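Local coordinates for protein amino acid amide racemase (Ochrobactrum anthropi, PDB 6GIO) that belongs to the class-III aminotransferase family of the PLP-dependent enzymes and carries pyridoxal-5'-phosphate in a pocket of its large domain, at residues Arg131-Ile136 with Tyr188-Ser193; Glu180-Leu185 with Pro218-Ala223. One frame throughout, in Å; residues are numbered along the deposited sequence.

Contact 1 (Arg131-Ile136 with Tyr188-Ser193)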
ATOM      1  N   ARG C 131      -8.277 -17.913 -15.405  1.00 25.51           N
ATOM      2  CA  ARG C 131      -7.436 -17.353 -16.449  1.00 25.28           C
ATOM      3  C   ARG C 131      -7.612 -15.828 -16.605  1.00 24.11           C
ATOM      4  O   ARG C 131      -8.716 -15.280 -16.390  1.00 21.51           O
ATOM      5  CB  ARG C 131      -7.723 -18.038 -17.773  1.00 25.48           C
ATOM      6  CG  ARG C 131      -7.385 -19.521 -17.785  1.00 26.45           C
ATOM      7  CD  ARG C 131      -7.679 -20.070 -19.166  1.00 27.89           C
ATOM      8  NE  ARG C 131      -7.833 -21.531 -19.211  1.00 27.76           N
ATOM      9  CZ  ARG C 131      -6.853 -22.386 -19.474  1.00 27.02           C
ATOM     10  NH1 ARG C 131      -5.600 -21.972 -19.693  1.00 25.00           N
ATOM     11  NH2 ARG C 131      -7.137 -23.682 -19.500  1.00 27.36           N
ATOM     12  N   ILE C 132      -6.505 -15.171 -16.978  1.00 21.28           N
ATOM     13  CA  ILE C 132      -6.452 -13.719 -17.112  1.00 23.33           C
ATOM     14  C   ILE C 132      -5.824 -13.308 -18.450  1.00 21.49           C
ATOM     15  O   ILE C 132      -4.815 -13.864 -18.831  1.00 20.38           O
ATOM     16  CB  ILE C 132      -5.648 -13.069 -15.938  1.00 25.30           C
ATOM     17  CG1 ILE C 132      -6.386 -13.258 -14.603  1.00 25.45           C
ATOM     18  CG2 ILE C 132      -5.414 -11.580 -16.195  1.00 25.15           C
ATOM     19  CD1 ILE C 132      -7.751 -12.618 -14.501  1.00 25.09           C
ATOM     20  N   ILE C 133      -6.397 -12.314 -19.132  1.00 22.71           N
ATOM     21  CA  ILE C 133      -5.791 -11.776 -20.363  1.00 22.03           C
ATOM     22  C   ILE C 133      -5.090 -10.471 -19.999  1.00 21.93           C
ATOM     23  O   ILE C 133      -5.665  -9.609 -19.388  1.00 21.29           O
ATOM     24  CB  ILE C 133      -6.804 -11.603 -21.506  1.00 23.79           C
ATOM     25  CG1 ILE C 133      -7.441 -12.965 -21.846  1.00 22.88           C
ATOM     26  CG2 ILE C 133      -6.136 -11.030 -22.768  1.00 24.47           C
ATOM     27  CD1 ILE C 133      -8.794 -12.858 -22.506  1.00 24.37           C
ATOM     28  N   SER C 134      -3.839 -10.371 -20.378  1.00 23.21           N
ATOM     29  CA  SER C 134      -3.064  -9.166 -20.188  1.00 26.70           C
ATOM     30  C   SER C 134      -2.203  -8.826 -21.453  1.00 25.69           C
ATOM     31  O   SER C 134      -2.201  -9.573 -22.431  1.00 25.92           O
ATOM     32  CB  SER C 134      -2.186  -9.404 -18.986  1.00 29.42           C
ATOM     33  OG  SER C 134      -1.425  -8.276 -18.701  1.00 37.50           O
ATOM     34  N   PHE C 135      -1.486  -7.702 -21.435  1.00 22.65           N
ATOM     35  CA  PHE C 135      -0.665  -7.300 -22.576  1.00 23.26           C
ATOM     36  C   PHE C 135       0.816  -7.344 -22.299  1.00 22.58           C
ATOM     37  O   PHE C 135       1.237  -6.995 -21.222  1.00 20.82           O
ATOM     38  CB  PHE C 135      -1.057  -5.901 -23.088  1.00 24.36           C
ATOM     39  CG  PHE C 135      -2.305  -5.950 -23.897  1.00 26.23           C
ATOM     40  CD1 PHE C 135      -2.250  -6.326 -25.233  1.00 25.85           C
ATOM     41  CD2 PHE C 135      -3.528  -5.802 -23.298  1.00 26.99           C
ATOM     42  CE1 PHE C 135      -3.416  -6.477 -25.969  1.00 29.10           C
ATOM     43  CE2 PHE C 135      -4.705  -5.968 -24.031  1.00 30.57           C
ATOM     44  CZ  PHE C 135      -4.641  -6.279 -25.376  1.00 30.15           C
ATOM     45  N   ILE C 136       1.579  -7.779 -23.292  1.00 22.51           N
ATOM     46  CA  ILE C 136       3.028  -7.677 -23.237  1.00 23.88           C
ATOM     47  C   ILE C 136       3.350  -6.198 -23.036  1.00 24.77           C
ATOM     48  O   ILE C 136       2.874  -5.299 -23.781  1.00 26.31           O
ATOM     49  CB  ILE C 136       3.713  -8.234 -24.508  1.00 25.62           C
ATOM     50  CG1 ILE C 136       3.491  -9.734 -24.628  1.00 24.69           C
ATOM     51  CG2 ILE C 136       5.227  -7.980 -24.482  1.00 24.20           C
ATOM     52  CD1 ILE C 136       3.754 -10.288 -25.998  1.00 25.51           C
ATOM     53  N   TYR C 188      -7.794 -17.181 -31.860  1.00 24.10           N
ATOM     54  CA  TYR C 188      -7.162 -18.496 -32.002  1.00 23.80           C
ATOM     55  C   TYR C 188      -6.950 -19.162 -30.661  1.00 22.00           C
ATOM     56  O   TYR C 188      -7.246 -20.339 -30.505  1.00 21.85           O
ATOM     57  CB  TYR C 188      -5.807 -18.415 -32.736  1.00 25.27           C
ATOM     58  CG  TYR C 188      -5.281 -19.769 -33.163  1.00 25.98           C
ATOM     59  CD1 TYR C 188      -5.914 -20.513 -34.184  1.00 26.33           C
ATOM     60  CD2 TYR C 188      -4.142 -20.299 -32.572  1.00 27.21           C
ATOM     61  CE1 TYR C 188      -5.415 -21.754 -34.578  1.00 27.21           C
ATOM     62  CE2 TYR C 188      -3.642 -21.521 -32.947  1.00 26.75           C
ATOM     63  CZ  TYR C 188      -4.261 -22.244 -33.949  1.00 28.74           C
ATOM     64  OH  TYR C 188      -3.710 -23.471 -34.269  1.00 30.26           O
ATOM     65  N   HIS C 189      -6.382 -18.429 -29.707  1.00 22.33           N
ATOM     66  CA  HIS C 189      -6.291 -18.927 -28.337  1.00 21.09           C
ATOM     67  C   HIS C 189      -7.684 -19.346 -27.786  1.00 22.01           C
ATOM     68  O   HIS C 189      -7.836 -20.441 -27.257  1.00 22.75           O
ATOM     69  CB  HIS C 189      -5.599 -17.917 -27.462  1.00 20.71           C
ATOM     70  CG  HIS C 189      -4.113 -18.010 -27.531  1.00 21.42           C
ATOM     71  ND1 HIS C 189      -3.351 -17.326 -28.462  1.00 23.93           N
ATOM     72  CD2 HIS C 189      -3.236 -18.723 -26.795  1.00 22.07           C
ATOM     73  CE1 HIS C 189      -2.068 -17.579 -28.259  1.00 20.93           C
ATOM     74  NE2 HIS C 189      -1.973 -18.429 -27.254  1.00 21.74           N
ATOM     75  N   PHE C 190      -8.703 -18.524 -27.970  1.00 22.14           N
ATOM     76  CA  PHE C 190     -10.054 -18.864 -27.513  1.00 22.25           C
ATOM     77  C   PHE C 190     -10.560 -20.141 -28.117  1.00 23.07           C
ATOM     78  O   PHE C 190     -11.255 -20.862 -27.434  1.00 21.52           O
ATOM     79  CB  PHE C 190     -11.085 -17.758 -27.793  1.00 23.54           C
ATOM     80  CG  PHE C 190     -11.023 -16.573 -26.852  1.00 23.82           C
ATOM     81  CD1 PHE C 190     -10.241 -16.581 -25.685  1.00 23.69           C
ATOM     82  CD2 PHE C 190     -11.799 -15.449 -27.122  1.00 23.98           C
ATOM     83  CE1 PHE C 190     -10.219 -15.481 -24.851  1.00 23.83           C
ATOM     84  CE2 PHE C 190     -11.820 -14.372 -26.260  1.00 23.84           C
ATOM     85  CZ  PHE C 190     -10.996 -14.377 -25.149  1.00 25.33           C
ATOM     86  N   ALA C 191     -10.201 -20.415 -29.374  1.00 24.70           N
ATOM     87  CA  ALA C 191     -10.648 -21.643 -30.059  1.00 24.96           C
ATOM     88  C   ALA C 191      -9.819 -22.898 -29.707  1.00 24.42           C
ATOM     89  O   ALA C 191     -10.138 -23.983 -30.129  1.00 21.66           O
ATOM     90  CB  ALA C 191     -10.660 -21.417 -31.555  1.00 25.40           C
ATOM     91  N   THR C 192      -8.717 -22.737 -28.979  1.00 23.72           N
ATOM     92  CA  THR C 192      -7.817 -23.832 -28.702  1.00 24.04           C
ATOM     93  C   THR C 192      -7.442 -23.899 -27.191  1.00 25.13           C
ATOM     94  O   THR C 192      -8.186 -24.408 -26.366  1.00 24.88           O
ATOM     95  CB  THR C 192      -6.548 -23.711 -29.566  1.00 24.29           C
ATOM     96  OG1 THR C 192      -5.876 -22.478 -29.285  1.00 23.37           O
ATOM     97  CG2 THR C 192      -6.902 -23.758 -31.068  1.00 25.41           C
ATOM     98  N   SER C 193      -6.297 -23.338 -26.822  1.00 26.23           N
ATOM     99  CA  SER C 193      -5.740 -23.594 -25.530  1.00 26.42           C
ATOM    100  C   SER C 193      -6.176 -22.633 -24.397  1.00 28.28           C
ATOM    101  O   SER C 193      -5.892 -22.902 -23.236  1.00 27.80           O
ATOM    102  CB  SER C 193      -4.198 -23.673 -25.655  1.00 28.05           C
ATOM    103  OG  SER C 193      -3.648 -22.495 -26.178  1.00 29.47           O
TER
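Ile133 lays its CD1 methyl against the rim of the Phe190 ring, near the plane of the ring. The contact joins strand 131-135 of the large mixed sheet in this fold type I PLP enzyme to the C-terminal end of helix 179-191, which packs on that sheet. CD1 sits 3.8 Å from Phe190 CZ and just as far from CE1, and the two side chains cross at about a right angle. With CG1 anti to the carbonyl carbon (chi1 -59°) and CD1 extended beyond it, the isoleucine reaches its full length toward the helix. Val199 and Cys228 also pack on Ile133, while Pro196 and Ile233 touch Phe190, so the ring tip belongs to a wider apolar layer.

Farther on, the helix has given way to loop, and the approach is loose. The extended chain of Arg131 brings its guanidinium to the Ser193 carbonyl, whose oxygen lies over one face of the group, 3.7 Å from Arg131 NH1. The firm polar partner of NH2 is Gln198 OE1. Within the second segment, Thr192 OG1 donates to Tyr188 O at 2.8 Å, tilted 32° from the carbonyl plane.

Contact 2 (Glu180-Leu185 with Pro218-Ala223)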
ATOM      1  N   GLU C 180      -5.831  -6.096 -36.133  1.00 26.78           N
ATOM      2  CA  GLU C 180      -6.515  -7.274 -36.677  1.00 29.66           C
ATOM      3  C   GLU C 180      -5.708  -8.546 -36.330  1.00 28.28           C
ATOM      4  O   GLU C 180      -6.287  -9.613 -36.062  1.00 25.27           O
ATOM      5  CB  GLU C 180      -6.696  -7.128 -38.198  1.00 33.18           C
ATOM      6  CG  GLU C 180      -7.631  -5.992 -38.689  1.00 39.21           C
ATOM      7  CD  GLU C 180      -7.117  -4.535 -38.446  1.00 43.83           C
ATOM      8  OE1 GLU C 180      -5.884  -4.301 -38.309  1.00 36.44           O
ATOM      9  OE2 GLU C 180      -7.963  -3.599 -38.382  1.00 49.82           O
ATOM     10  N   ALA C 181      -4.372  -8.426 -36.331  1.00 23.54           N
ATOM     11  CA  ALA C 181      -3.518  -9.535 -36.021  1.00 22.47           C
ATOM     12  C   ALA C 181      -3.644  -9.931 -34.557  1.00 21.73           C
ATOM     13  O   ALA C 181      -3.637 -11.104 -34.212  1.00 20.43           O
ATOM     14  CB  ALA C 181      -2.068  -9.212 -36.370  1.00 23.94           C
ATOM     15  N   VAL C 182      -3.743  -8.953 -33.667  1.00 22.05           N
ATOM     16  CA  VAL C 182      -3.847  -9.277 -32.259  1.00 22.39           C
ATOM     17  C   VAL C 182      -5.218  -9.922 -31.949  1.00 22.20           C
ATOM     18  O   VAL C 182      -5.301 -10.969 -31.291  1.00 23.74           O
ATOM     19  CB  VAL C 182      -3.538  -8.050 -31.440  1.00 21.88           C
ATOM     20  CG1 VAL C 182      -3.836  -8.265 -29.974  1.00 23.04           C
ATOM     21  CG2 VAL C 182      -2.047  -7.750 -31.626  1.00 20.84           C
ATOM     22  N   LEU C 183      -6.267  -9.359 -32.506  1.00 22.40           N
ATOM     23  CA  LEU C 183      -7.607  -9.934 -32.349  1.00 24.76           C
ATOM     24  C   LEU C 183      -7.657 -11.340 -32.878  1.00 24.51           C
ATOM     25  O   LEU C 183      -8.294 -12.210 -32.297  1.00 24.51           O
ATOM     26  CB  LEU C 183      -8.649  -9.081 -33.049  1.00 24.56           C
ATOM     27  CG  LEU C 183      -8.822  -7.703 -32.435  1.00 27.90           C
ATOM     28  CD1 LEU C 183      -9.623  -6.790 -33.383  1.00 30.08           C
ATOM     29  CD2 LEU C 183      -9.423  -7.764 -31.015  1.00 27.52           C
ATOM     30  N   GLU C 184      -7.003 -11.580 -34.014  1.00 26.08           N
ATOM     31  CA  GLU C 184      -6.971 -12.924 -34.662  1.00 27.74           C
ATOM     32  C   GLU C 184      -6.282 -13.931 -33.719  1.00 25.47           C
ATOM     33  O   GLU C 184      -6.799 -14.979 -33.512  1.00 23.35           O
ATOM     34  CB  GLU C 184      -6.389 -12.795 -36.083  1.00 33.07           C
ATOM     35  CG  GLU C 184      -5.855 -14.077 -36.699  1.00 41.05           C
ATOM     36  CD  GLU C 184      -5.630 -14.142 -38.210  1.00 49.88           C
ATOM     37  OE1 GLU C 184      -4.487 -14.276 -38.656  1.00 52.59           O
ATOM     38  OE2 GLU C 184      -6.597 -14.113 -38.932  1.00 58.11           O
ATOM     39  N   LEU C 185      -5.130 -13.552 -33.182  1.00 22.65           N
ATOM     40  CA  LEU C 185      -4.372 -14.332 -32.242  1.00 23.96           C
ATOM     41  C   LEU C 185      -5.202 -14.693 -31.003  1.00 21.82           C
ATOM     42  O   LEU C 185      -5.156 -15.821 -30.540  1.00 20.56           O
ATOM     43  CB  LEU C 185      -3.086 -13.578 -31.849  1.00 23.98           C
ATOM     44  CG  LEU C 185      -2.099 -14.248 -30.922  1.00 26.38           C
ATOM     45  CD1 LEU C 185      -1.642 -15.601 -31.419  1.00 26.80           C
ATOM     46  CD2 LEU C 185      -0.879 -13.362 -30.778  1.00 28.93           C
ATOM     47  N   PRO C 218      -7.064   3.139 -33.409  1.00 27.62           N
ATOM     48  CA  PRO C 218      -8.474   3.377 -33.138  1.00 28.61           C
ATOM     49  C   PRO C 218      -9.310   2.136 -33.281  1.00 26.18           C
ATOM     50  O   PRO C 218      -9.088   1.371 -34.184  1.00 26.84           O
ATOM     51  CB  PRO C 218      -8.880   4.380 -34.234  1.00 30.06           C
ATOM     52  CG  PRO C 218      -7.612   5.108 -34.518  1.00 30.22           C
ATOM     53  CD  PRO C 218      -6.529   4.073 -34.426  1.00 28.60           C
ATOM     54  N   ALA C 219     -10.256   1.955 -32.370  1.00 27.81           N
ATOM     55  CA  ALA C 219     -11.269   0.894 -32.425  1.00 27.33           C
ATOM     56  C   ALA C 219     -10.745  -0.445 -31.905  1.00 26.91           C
ATOM     57  O   ALA C 219     -11.547  -1.319 -31.632  1.00 27.88           O
ATOM     58  CB  ALA C 219     -11.849   0.732 -33.831  1.00 28.52           C
ATOM     59  N   PHE C 220      -9.429  -0.607 -31.753  1.00 23.84           N
ATOM     60  CA  PHE C 220      -8.893  -1.843 -31.269  1.00 25.04           C
ATOM     61  C   PHE C 220      -9.416  -2.274 -29.881  1.00 24.29           C
ATOM     62  O   PHE C 220      -9.885  -3.404 -29.733  1.00 24.84           O
ATOM     63  CB  PHE C 220      -7.354  -1.825 -31.247  1.00 25.45           C
ATOM     64  CG  PHE C 220      -6.763  -3.006 -30.498  1.00 25.47           C
ATOM     65  CD1 PHE C 220      -6.813  -4.291 -31.042  1.00 25.39           C
ATOM     66  CD2 PHE C 220      -6.160  -2.832 -29.267  1.00 24.71           C
ATOM     67  CE1 PHE C 220      -6.292  -5.382 -30.349  1.00 25.39           C
ATOM     68  CE2 PHE C 220      -5.630  -3.899 -28.570  1.00 24.19           C
ATOM     69  CZ  PHE C 220      -5.697  -5.178 -29.107  1.00 25.14           C
ATOM     70  N   LEU C 221      -9.305  -1.391 -28.880  1.00 23.48           N
ATOM     71  CA  LEU C 221      -9.686  -1.709 -27.527  1.00 23.05           C
ATOM     72  C   LEU C 221     -11.176  -2.024 -27.442  1.00 25.30           C
ATOM     73  O   LEU C 221     -11.558  -2.924 -26.691  1.00 22.93           O
ATOM     74  CB  LEU C 221      -9.324  -0.570 -26.580  1.00 23.82           C
ATOM     75  CG  LEU C 221      -7.808  -0.370 -26.339  1.00 23.12           C
ATOM     76  CD1 LEU C 221      -7.585   0.714 -25.317  1.00 23.22           C
ATOM     77  CD2 LEU C 221      -7.121  -1.656 -25.878  1.00 23.87           C
ATOM     78  N   GLU C 222     -12.010  -1.297 -28.187  1.00 24.32           N
ATOM     79  CA  GLU C 222     -13.459  -1.586 -28.217  1.00 27.00           C
ATOM     80  C   GLU C 222     -13.751  -2.950 -28.805  1.00 26.58           C
ATOM     81  O   GLU C 222     -14.667  -3.646 -28.354  1.00 27.16           O
ATOM     82  CB  GLU C 222     -14.264  -0.515 -28.981  1.00 28.46           C
ATOM     83  CG  GLU C 222     -15.781  -0.752 -28.881  1.00 31.58           C
ATOM     84  CD  GLU C 222     -16.637   0.391 -29.418  1.00 33.31           C
ATOM     85  OE1 GLU C 222     -16.104   1.371 -29.945  1.00 34.32           O
ATOM     86  OE2 GLU C 222     -17.874   0.308 -29.322  1.00 36.26           O
ATOM     87  N   ALA C 223     -13.001  -3.328 -29.836  1.00 26.59           N
ATOM     88  CA  ALA C 223     -13.186  -4.645 -30.442  1.00 27.12           C
ATOM     89  C   ALA C 223     -12.711  -5.762 -29.481  1.00 26.75           C
ATOM     90  O   ALA C 223     -13.300  -6.840 -29.422  1.00 22.22           O
ATOM     91  CB  ALA C 223     -12.467  -4.729 -31.782  1.00 27.11           C
TER
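Leu183 bridges two residues one helical turn apart, Phe220 and Ala223. Its CB leaves helix 179-191 neither toward helix 220-229 nor away from it, and the end of the chain then turns nearer: with CG anti to the carbonyl carbon (chi1 -66°), the branch point comes 4.0 Å from Phe220 CE1. There the two methyls part company. Leu183 CD1 goes to the Ala223 methyl, 3.9 Å from CB, while CD2 lies 4.0 Å from Phe220 CE1 and about as near Ala223 C. Ala223 points its methyl toward helix 179-191, and here the backbones come nearest, with 7.9 Å between the CA atoms of Leu183 and Ala223.

Phe220 answers from the first turn of its own helix. Holding CG anti to the backbone N (chi1 169°) carries the ring out across the gap, so that it slides past Leu183 in the opposite direction and reaches Val182. The Val182 and Phe220 side chains cross at about a right angle; Val182 CG1 is 3.7 Å from Phe220 CZ and scarcely farther from CE1. Val182 CG1 and Leu183 CD2 both come at the ring obliquely. Phe177 packs on Val182 and Pro170 on the phenyl ring, adding two loop residues to the cluster.

What holds the pair together is apolar packing. Within the helices, Glu184 N bonds to Glu180 O, and Ala223 N to the carbonyl of Ala219, the N-cap residue. Val182, Leu183 and Phe220 are all buried. This is side-by-side packing of two helices that connect strands following one another in the chain, 164-167 to 199-204 and 199-204 to 234-238, in the alpha/beta large domain of fold type I PLP enzymes.

The centres of contacts 1 and 2 lie about 13 Å apart, and both use helix 179-191: its N-terminal half packs on helix 220-229 in contact 2, its C-terminal end on strand 131-135 in contact 1. Along the chain the order is 131-136, 180-185, 188-193, 218-223, so the two pairings cross. They meet where Phe135 CZ comes 4.0 Å from Phe220 CZ, joining strand and helices in one apolar layer. Strand 131-135 lies in the large-domain sheet between strands 164-167 and 199-204. The contact centres lie about 24 and 23 Å from the centre of the chain, and helix packing here belongs to the framework of the domain whose residues bind pyridoxal-5'-phosphate.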